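Local atomic coordinates of multifunctional non-homologous end joining DNA repair protein LigD (Mycobacterium tuberculosis, PDB entry 2IRU), a protein that probably works with Ku to repair DNA double-strand breaks by non-homologous end joining, its gap-filling polymerase domain being the part seen in this chain. Residues T13-D18 against T27-I32; F33-G38 against A242-R247; R54-N59 against A106-L111. All blocks are in the same frame, centred on the assembly; numbering follows the deposited sequence.

How the interactions relate
Burial separates the three contacts. Interaction 2 is core, all its touching residues being buried; interaction 3 is partly buried; interaction 1 lies at the surface. Helix 29-47 serves both interaction 1, through its first turn, and interaction 2, through the next residues, and Leu14 meets Phe33 where the two adjoin. Segment 106-111 links the rest: Gln107 receives bonds from Lys29 and Thr15 of interaction 1, and the carbonyl of Leu111 receives one from Tyr36 of interaction 2. The chemistry follows the location: at the surface a largely covered lysine whose ammonium meets a carbonyl and a water, tyrosine hydroxyls on backbone groups inside, and in interaction 3 both an apolar side and a hydrated arginine-glutamine side.

Interaction 1 (T13-D18 against T27-I32); sequences TLTNAD and TTKSDI
Lys29 passes its chain over the carbonyls of Asn16 and Thr15 and gives its ammonium to the latter, NZ reaching Thr15 O at 2.8 Å. The nitrogen sits above the carbonyl plane, 40° out of it. CE is turned by a bend at chi3 (72°), and CD, one atom earlier, passes Asn16 O at 3.3 Å. Water 1 and Gln107 OE1 complete the grip, giving NZ three hydrogen-bonding partners; the same water donates to Asn16 OD1. Leu14 covers the apolar part of the chain, the two side chains sliding past each other in opposite directions: CD1 lies 4.0 Å from Lys29 CE, while CD2 faces Ser30 CA. Ala17 contributes through its carbonyl, which Ser30 N meets on an in-plane lone pair at 3.0 Å, and through CB, which rests 4.1 Å from Ser30 CB. Thus a first-turn N-H of helix 29-47 is satisfied by the incoming loop, part of which probably interacts with target DNA. The helix start itself is closed by Thr28 at the N-cap: Asp31 N donates to Thr28 OG1 (3.0 Å) and Thr28 N to Asp31 OD2 (2.9 Å), the reciprocal pair of bonds that defines a capping box.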
loop_
_atom_site.group_PDB
_atom_site.type_symbol
_atom_site.label_atom_id
_atom_site.label_comp_id
_atom_site.label_asym_id
_atom_site.label_seq_id
_atom_site.Cartn_x
_atom_site.Cartn_y
_atom_site.Cartn_z
ATOM N N THR A 13 -10.094 -14.308 17.682
ATOM C CA THR A 13 -11.521 -14.645 17.734
ATOM C C THR A 13 -12.313 -13.530 16.992
ATOM O O THR A 13 -12.296 -12.348 17.373
ATOM C CB THR A 13 -12.051 -14.785 19.192
ATOM O OG1 THR A 13 -11.309 -15.802 19.911
ATOM C CG2 THR A 13 -13.548 -15.160 19.148
ATOM N N LEU A 14 -12.983 -13.902 15.913
ATOM C CA LEU A 14 -13.812 -12.941 15.206
ATOM C C LEU A 14 -15.097 -12.726 16.036
ATOM O O LEU A 14 -15.795 -13.673 16.410
ATOM C CB LEU A 14 -14.206 -13.460 13.803
ATOM C CG LEU A 14 -15.058 -12.540 12.947
ATOM C CD1 LEU A 14 -14.311 -11.228 12.616
ATOM C CD2 LEU A 14 -15.535 -13.272 11.648
ATOM N N THR A 15 -15.371 -11.463 16.334
ATOM C CA THR A 15 -16.626 -11.080 16.953
ATOM C C THR A 15 -17.507 -10.285 15.999
ATOM O O THR A 15 -17.000 -9.708 15.041
ATOM C CB THR A 15 -16.430 -10.217 18.240
ATOM O OG1 THR A 15 -15.863 -8.958 17.863
ATOM C CG2 THR A 15 -15.533 -10.972 19.262
ATOM N N ASN A 16 -18.823 -10.324 16.271
ATOM C CA ASN A 16 -19.792 -9.621 15.447
ATOM C C ASN A 16 -19.609 -9.952 13.950
ATOM O O ASN A 16 -19.585 -9.045 13.079
ATOM C CB ASN A 16 -19.668 -8.117 15.647
ATOM C CG ASN A 16 -19.850 -7.711 17.111
ATOM O OD1 ASN A 16 -18.912 -7.209 17.730
ATOM N ND2 ASN A 16 -20.981 -8.053 17.692
ATOM N N ALA A 17 -19.490 -11.246 13.646
ATOM C CA ALA A 17 -19.353 -11.719 12.229
ATOM C C ALA A 17 -20.363 -11.137 11.236
ATOM O O ALA A 17 -20.041 -10.926 10.033
ATOM C CB ALA A 17 -19.391 -13.260 12.163
ATOM N N ASP A 18 -21.591 -10.918 11.732
ATOM C CA ASP A 18 -22.657 -10.437 10.888
ATOM C C ASP A 18 -22.597 -8.949 10.733
ATOM O O ASP A 18 -23.411 -8.406 9.976
ATOM C CB ASP A 18 -24.046 -10.852 11.431
ATOM C CG ASP A 18 -24.328 -10.311 12.837
ATOM O OD1 ASP A 18 -23.352 -10.039 13.596
ATOM O OD2 ASP A 18 -25.540 -10.214 13.220
ATOM N N THR A 27 -21.314 -5.870 2.767
ATOM C CA THR A 27 -20.070 -6.581 3.086
ATOM C C THR A 27 -19.839 -6.591 4.598
ATOM O O THR A 27 -19.883 -5.552 5.227
ATOM C CB THR A 27 -18.852 -5.914 2.365
ATOM O OG1 THR A 27 -19.154 -5.789 0.957
ATOM C CG2 THR A 27 -17.594 -6.800 2.564
ATOM N N THR A 28 -19.645 -7.785 5.155
ATOM C CA THR A 28 -19.630 -8.000 6.617
ATOM C C THR A 28 -18.227 -8.235 7.180
ATOM O O THR A 28 -17.244 -8.463 6.445
ATOM C CB THR A 28 -20.420 -9.258 7.007
ATOM O OG1 THR A 28 -19.772 -10.414 6.440
ATOM C CG2 THR A 28 -21.877 -9.199 6.539
ATOM N N LYS A 29 -18.140 -8.228 8.498
ATOM C CA LYS A 29 -16.881 -8.592 9.151
ATOM C C LYS A 29 -16.446 -9.990 8.711
ATOM O O LYS A 29 -15.266 -10.197 8.419
ATOM C CB LYS A 29 -17.007 -8.522 10.666
ATOM C CG LYS A 29 -17.077 -7.142 11.229
ATOM C CD LYS A 29 -16.896 -7.168 12.748
ATOM C CE LYS A 29 -15.440 -7.484 13.187
ATOM N NZ LYS A 29 -15.206 -7.563 14.729
ATOM N N SER A 30 -17.387 -10.931 8.597
ATOM C CA SER A 30 -17.070 -12.297 8.124
ATOM C C SER A 30 -16.449 -12.279 6.713
ATOM O O SER A 30 -15.444 -12.965 6.442
ATOM C CB SER A 30 -18.314 -13.194 8.156
ATOM O OG SER A 30 -17.985 -14.527 7.824
ATOM N N ASP A 31 -17.036 -11.479 5.837
ATOM C CA ASP A 31 -16.488 -11.322 4.477
ATOM C C ASP A 31 -15.029 -10.868 4.531
ATOM O O ASP A 31 -14.170 -11.363 3.778
ATOM C CB ASP A 31 -17.286 -10.288 3.687
ATOM C CG ASP A 31 -18.679 -10.791 3.288
ATOM O OD1 ASP A 31 -18.845 -12.006 3.019
ATOM O OD2 ASP A 31 -19.578 -9.938 3.198
ATOM N N ILE A 32 -14.782 -9.871 5.368
ATOM C CA ILE A 32 -13.439 -9.284 5.485
ATOM C C ILE A 32 -12.420 -10.270 6.088
ATOM O O ILE A 32 -11.256 -10.374 5.622
ATOM C CB ILE A 32 -13.560 -7.918 6.227
ATOM C CG1 ILE A 32 -14.497 -6.955 5.434
ATOM C CG2 ILE A 32 -12.234 -7.305 6.551
ATOM C CD1 ILE A 32 -14.131 -6.711 4.011
HETATM O O HOH W 1 -16.779 -5.863 16.216
#

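Interaction 2 (F33-G38 against A242-R247); sequences FDYYAG and APYSLR
Tyr36 OH has two hydrogen-bonding partners: Leu246 N donates to it at 3.0 Å, with a fairly straight N-H...O angle of 161°, and the hydroxyl is also hydrogen-bonded to Leu111 O. The chain it meets leaves a type II beta turn, Ala242 to Ser245, in which Tyr244 adopts a positive phi of 74°; the contact joins helix 29-47 to the loop after strand 240-241. Tyr35 supplies the second polar link. With CG anti to the backbone N (chi1 171°), its ring is carried toward the 242-247 loop, where OH donates to Tyr244 O at 2.6 Å, that carbonyl oxygen lying in the plane of the Tyr35 ring, at its edge. Leu246 fits against both tyrosines: CG lies 3.9 Å from Tyr35 CE2, CD2 stands over one face of the Tyr35 ring toward the rim, and CD1 lies 3.9 Å from Tyr36 CE2. Within the helix, Tyr35 CD2 sits over the centre of the Tyr36 ring. Helix 273-283 packs on Tyr35, and Tyr244 OH is bonded to Asp285. Arg247, next after Leu246, probably binds the polymerase substrate. Ser245 OG donates to Leu246 O at 2.8 Å, on a lone pair in the carbonyl plane.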
loop_
_atom_site.group_PDB
_atom_site.type_symbol
_atom_site.label_atom_id
_atom_site.label_comp_id
_atom_site.label_asym_id
_atom_site.label_seq_id
_atom_site.Cartn_x
_atom_site.Cartn_y
_atom_site.Cartn_z
ATOM N N PHE A 33 -12.871 -11.001 7.109
ATOM C CA PHE A 33 -12.063 -12.047 7.753
ATOM C C PHE A 33 -11.624 -13.075 6.706
ATOM O O PHE A 33 -10.442 -13.447 6.592
ATOM C CB PHE A 33 -12.905 -12.688 8.870
ATOM C CG PHE A 33 -12.113 -13.492 9.903
ATOM C CD1 PHE A 33 -11.328 -12.859 10.877
ATOM C CD2 PHE A 33 -12.278 -14.876 9.970
ATOM C CE1 PHE A 33 -10.683 -13.630 11.878
ATOM C CE2 PHE A 33 -11.630 -15.631 10.966
ATOM C CZ PHE A 33 -10.842 -14.990 11.907
ATOM N N ASP A 34 -12.580 -13.510 5.886
ATOM C CA ASP A 34 -12.263 -14.518 4.883
ATOM C C ASP A 34 -11.380 -13.894 3.808
ATOM O O ASP A 34 -10.501 -14.540 3.289
ATOM C CB ASP A 34 -13.551 -15.106 4.285
ATOM C CG ASP A 34 -14.179 -16.197 5.187
ATOM O OD1 ASP A 34 -13.550 -16.620 6.192
ATOM O OD2 ASP A 34 -15.300 -16.653 4.861
ATOM N N TYR A 35 -11.618 -12.637 3.481
ATOM C CA TYR A 35 -10.778 -12.002 2.464
ATOM C C TYR A 35 -9.315 -11.940 2.873
ATOM O O TYR A 35 -8.415 -12.340 2.100
ATOM C CB TYR A 35 -11.292 -10.612 2.116
ATOM C CG TYR A 35 -10.302 -9.889 1.242
ATOM C CD1 TYR A 35 -10.214 -10.158 -0.148
ATOM C CD2 TYR A 35 -9.448 -8.919 1.787
ATOM C CE1 TYR A 35 -9.279 -9.450 -0.971
ATOM C CE2 TYR A 35 -8.487 -8.229 0.987
ATOM C CZ TYR A 35 -8.414 -8.498 -0.387
ATOM O OH TYR A 35 -7.473 -7.887 -1.203
ATOM N N TYR A 36 -9.065 -11.456 4.093
ATOM C CA TYR A 36 -7.672 -11.297 4.517
ATOM C C TYR A 36 -7.017 -12.710 4.697
ATOM O O TYR A 36 -5.819 -12.904 4.420
ATOM C CB TYR A 36 -7.597 -10.421 5.760
ATOM C CG TYR A 36 -7.520 -8.948 5.408
ATOM C CD1 TYR A 36 -6.505 -8.490 4.541
ATOM C CD2 TYR A 36 -8.410 -8.022 5.934
ATOM C CE1 TYR A 36 -6.386 -7.144 4.200
ATOM C CE2 TYR A 36 -8.303 -6.647 5.604
ATOM C CZ TYR A 36 -7.274 -6.226 4.731
ATOM O OH TYR A 36 -7.156 -4.893 4.348
ATOM N N ALA A 37 -7.803 -13.705 5.101
ATOM C CA ALA A 37 -7.290 -15.085 5.055
ATOM C C ALA A 37 -6.904 -15.505 3.650
ATOM O O ALA A 37 -5.860 -16.149 3.453
ATOM C CB ALA A 37 -8.317 -16.050 5.620
ATOM N N GLY A 38 -7.751 -15.168 2.684
ATOM C CA GLY A 38 -7.564 -15.610 1.282
ATOM C C GLY A 38 -6.354 -14.958 0.639
ATOM O O GLY A 38 -5.697 -15.559 -0.224
ATOM N N ALA A 242 -1.142 -0.610 1.524
ATOM C CA ALA A 242 -0.449 -1.831 1.142
ATOM C C ALA A 242 -1.118 -2.571 -0.002
ATOM O O ALA A 242 -2.339 -2.661 -0.039
ATOM C CB ALA A 242 -0.318 -2.728 2.314
ATOM N N PRO A 243 -0.307 -3.149 -0.921
ATOM C CA PRO A 243 -0.944 -3.990 -1.928
ATOM C C PRO A 243 -1.856 -5.048 -1.248
ATOM O O PRO A 243 -1.481 -5.618 -0.192
ATOM C CB PRO A 243 0.231 -4.678 -2.620
ATOM C CG PRO A 243 1.376 -3.671 -2.485
ATOM C CD PRO A 243 1.159 -3.069 -1.095
ATOM N N TYR A 244 -2.999 -5.290 -1.882
ATOM C CA TYR A 244 -4.053 -6.207 -1.375
ATOM C C TYR A 244 -4.893 -5.681 -0.196
ATOM O O TYR A 244 -5.891 -6.307 0.169
ATOM C CB TYR A 244 -3.499 -7.575 -1.031
ATOM C CG TYR A 244 -2.864 -8.251 -2.222
ATOM C CD1 TYR A 244 -3.678 -8.877 -3.188
ATOM C CD2 TYR A 244 -1.467 -8.311 -2.367
ATOM C CE1 TYR A 244 -3.113 -9.526 -4.291
ATOM C CE2 TYR A 244 -0.883 -8.966 -3.484
ATOM C CZ TYR A 244 -1.725 -9.566 -4.429
ATOM O OH TYR A 244 -1.224 -10.206 -5.514
ATOM N N SER A 245 -4.515 -4.527 0.357
ATOM C CA SER A 245 -5.392 -3.930 1.393
ATOM C C SER A 245 -6.741 -3.555 0.803
ATOM O O SER A 245 -6.829 -3.042 -0.339
ATOM C CB SER A 245 -4.765 -2.650 1.980
ATOM O OG SER A 245 -5.596 -2.115 3.035
ATOM N N LEU A 246 -7.784 -3.752 1.599
ATOM C CA LEU A 246 -9.101 -3.176 1.304
ATOM C C LEU A 246 -8.966 -1.661 1.453
ATOM O O LEU A 246 -8.006 -1.163 2.101
ATOM C CB LEU A 246 -10.146 -3.681 2.324
ATOM C CG LEU A 246 -10.587 -5.134 2.155
ATOM C CD1 LEU A 246 -11.338 -5.631 3.368
ATOM C CD2 LEU A 246 -11.505 -5.267 0.957
ATOM N N ARG A 247 -9.961 -0.974 0.910
ATOM C CA ARG A 247 -10.116 0.464 1.095
ATOM C C ARG A 247 -11.403 0.748 1.848
ATOM O O ARG A 247 -12.458 0.108 1.613
ATOM C CB ARG A 247 -10.159 1.188 -0.258
ATOM C CG ARG A 247 -8.924 0.961 -1.160
ATOM C CD ARG A 247 -7.603 1.218 -0.434
ATOM N NE ARG A 247 -7.539 2.507 0.223
ATOM C CZ ARG A 247 -6.959 3.584 -0.293
ATOM N NH1 ARG A 247 -6.354 3.527 -1.480
ATOM N NH2 ARG A 247 -6.924 4.711 0.409
#

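Interaction 3 (R54-N59 against A106-L111); sequences RKRWPN and AQQAAL
Trp57 and Ala109 make the straighter of the two direct hydrogen bonds, Trp57 N meeting Ala109 O at 3.0 Å with an N-H...O angle of 162°. On this tightly packed side Ala109 O also receives a CA-H contact from Arg56 and a weak bond from Leu111 N. Ala109 CB lies 3.5 Å from Trp57 O. Leu111 crosses the indole at about a right angle, CD1 being 3.7 Å from Trp57 CE3, and Ala110 CB lies 3.7 Å from Arg54 CG. The backbones approach most closely at the CA atoms of Arg56 and Ala110, 4.0 Å apart, and there the CA-H of Ala110 points to Lys55 O.

The other side is polar and hydrated. Arg56 NE donates to Gln108 O at 2.9 Å, a bend at chi3 (61°) having turned NE from the otherwise extended chain. Gln108 NE2 stands over the centre of the guanidinium face, 3.0 Å above its plane, but NE2 and the arginine nitrogens are all donors, so this is face contact without a bond; the two planes are 40° apart. Waters hold the amide instead: water 3 joins Arg56 NH2 to Gln108 OE1, and water 2 takes N-H groups from Gln108 NE2 and Arg54 NE. Outside the contact, Arg56 NH1 forms a salt bridge with Glu68, and the Arg54 guanidinium bonds to carbonyls including that of Lys69.

Residues 56-58 are a probable DNA-contacting segment, and the neighbouring Lys55 probably binds the substrate. The backbone of 106-111 that they pack on is a Schellman motif ending helix 99-107, with Ala109 at positive phi, followed by an inverse gamma turn centred on Ala110 that leads into strand 112-115, the antiparallel partner of strand 53-56.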
loop_
_atom_site.group_PDB
_atom_site.type_symbol
_atom_site.label_atom_id
_atom_site.label_comp_id
_atom_site.label_asym_id
_atom_site.label_seq_id
_atom_site.Cartn_x
_atom_site.Cartn_y
_atom_site.Cartn_z
ATOM N N ARG A 54 -2.632 1.225 10.722
ATOM C CA ARG A 54 -4.028 0.777 10.471
ATOM C C ARG A 54 -4.941 1.971 10.247
ATOM O O ARG A 54 -4.724 3.010 10.865
ATOM C CB ARG A 54 -4.578 -0.031 11.686
ATOM C CG ARG A 54 -3.950 -1.440 11.868
ATOM C CD ARG A 54 -2.567 -1.391 12.479
ATOM N NE ARG A 54 -2.698 -1.050 13.901
ATOM C CZ ARG A 54 -1.819 -0.359 14.632
ATOM N NH1 ARG A 54 -0.656 0.071 14.115
ATOM N NH2 ARG A 54 -2.104 -0.152 15.933
ATOM N N LYS A 55 -5.952 1.833 9.394
ATOM C CA LYS A 55 -7.063 2.763 9.480
ATOM C C LYS A 55 -8.302 1.901 9.795
ATOM O O LYS A 55 -8.590 0.920 9.076
ATOM C CB LYS A 55 -7.213 3.650 8.248
ATOM C CG LYS A 55 -8.186 4.827 8.581
ATOM C CD LYS A 55 -8.180 5.945 7.532
ATOM C CE LYS A 55 -9.238 6.990 7.926
ATOM N NZ LYS A 55 -9.336 8.042 6.829
ATOM N N ARG A 56 -8.990 2.260 10.893
ATOM C CA ARG A 56 -10.076 1.464 11.409
ATOM C C ARG A 56 -11.407 2.141 11.265
ATOM O O ARG A 56 -11.524 3.345 11.525
ATOM C CB ARG A 56 -9.873 1.115 12.914
ATOM C CG ARG A 56 -8.637 0.244 13.119
ATOM C CD ARG A 56 -8.257 -0.008 14.585
ATOM N NE ARG A 56 -9.326 -0.715 15.305
ATOM C CZ ARG A 56 -9.381 -0.813 16.636
ATOM N NH1 ARG A 56 -8.437 -0.247 17.408
ATOM N NH2 ARG A 56 -10.379 -1.498 17.195
ATOM N N TRP A 57 -12.407 1.352 10.883
ATOM C CA TRP A 57 -13.808 1.782 10.862
ATOM C C TRP A 57 -14.653 0.838 11.771
ATOM O O TRP A 57 -15.323 -0.058 11.255
ATOM C CB TRP A 57 -14.349 1.702 9.422
ATOM C CG TRP A 57 -13.890 2.800 8.493
ATOM C CD1 TRP A 57 -14.641 3.897 8.116
ATOM C CD2 TRP A 57 -12.644 2.902 7.772
ATOM N NE1 TRP A 57 -13.928 4.683 7.230
ATOM C CE2 TRP A 57 -12.705 4.101 7.007
ATOM C CE3 TRP A 57 -11.484 2.118 7.714
ATOM C CZ2 TRP A 57 -11.659 4.518 6.175
ATOM C CZ3 TRP A 57 -10.435 2.527 6.897
ATOM C CH2 TRP A 57 -10.526 3.732 6.136
ATOM N N PRO A 58 -14.642 1.036 13.119
ATOM C CA PRO A 58 -15.301 0.100 14.070
ATOM C C PRO A 58 -16.765 -0.171 13.712
ATOM O O PRO A 58 -17.229 -1.285 13.927
ATOM C CB PRO A 58 -15.237 0.828 15.439
ATOM C CG PRO A 58 -14.018 1.710 15.326
ATOM C CD PRO A 58 -13.982 2.156 13.828
ATOM N N ASN A 59 -17.475 0.802 13.137
ATOM C CA ASN A 59 -18.874 0.527 12.750
ATOM C C ASN A 59 -19.104 0.704 11.233
ATOM O O ASN A 59 -20.255 0.896 10.774
ATOM C CB ASN A 59 -19.893 1.323 13.566
ATOM C CG ASN A 59 -20.217 0.658 14.896
ATOM O OD1 ASN A 59 -20.237 -0.591 14.994
ATOM N ND2 ASN A 59 -20.420 1.472 15.929
ATOM N N ALA A 106 -8.397 -7.894 10.461
ATOM C CA ALA A 106 -9.815 -7.994 10.115
ATOM C C ALA A 106 -10.691 -7.835 11.348
ATOM O O ALA A 106 -11.658 -7.096 11.327
ATOM C CB ALA A 106 -10.072 -9.333 9.481
ATOM N N GLN A 107 -10.331 -8.526 12.437
ATOM C CA GLN A 107 -11.099 -8.442 13.659
ATOM C C GLN A 107 -11.176 -6.983 14.219
ATOM O O GLN A 107 -12.191 -6.577 14.800
ATOM C CB GLN A 107 -10.545 -9.437 14.695
ATOM C CG GLN A 107 -11.013 -9.174 16.141
ATOM C CD GLN A 107 -12.526 -9.166 16.332
ATOM O OE1 GLN A 107 -13.306 -9.596 15.465
ATOM N NE2 GLN A 107 -12.956 -8.677 17.499
ATOM N N GLN A 108 -10.089 -6.239 14.023
ATOM C CA GLN A 108 -9.925 -4.835 14.442
ATOM C C GLN A 108 -10.807 -3.871 13.596
ATOM O O GLN A 108 -10.882 -2.655 13.908
ATOM C CB GLN A 108 -8.427 -4.419 14.288
ATOM C CG GLN A 108 -7.476 -4.965 15.378
ATOM C CD GLN A 108 -7.603 -4.145 16.641
ATOM O OE1 GLN A 108 -8.280 -4.560 17.622
ATOM N NE2 GLN A 108 -7.072 -2.946 16.590
ATOM N N ALA A 109 -11.425 -4.376 12.521
ATOM C CA ALA A 109 -12.076 -3.496 11.507
ATOM C C ALA A 109 -11.038 -2.513 10.917
ATOM O O ALA A 109 -11.359 -1.389 10.492
ATOM C CB ALA A 109 -13.296 -2.748 12.103
ATOM N N ALA A 110 -9.774 -2.946 10.923
ATOM C CA ALA A 110 -8.695 -2.163 10.258
ATOM C C ALA A 110 -8.807 -2.496 8.761
ATOM O O ALA A 110 -8.069 -3.375 8.227
ATOM C CB ALA A 110 -7.300 -2.513 10.829
ATOM N N LEU A 111 -9.766 -1.839 8.088
ATOM C CA LEU A 111 -9.991 -2.131 6.656
ATOM C C LEU A 111 -8.718 -1.874 5.891
ATOM O O LEU A 111 -8.393 -2.606 4.944
ATOM C CB LEU A 111 -11.144 -1.258 6.093
ATOM C CG LEU A 111 -12.456 -1.410 6.869
ATOM C CD1 LEU A 111 -13.540 -0.531 6.198
ATOM C CD2 LEU A 111 -12.882 -2.924 6.990
HETATM O O HOH W 2 -5.062 -1.367 15.463
HETATM O O HOH W 3 -9.809 -2.954 19.654
#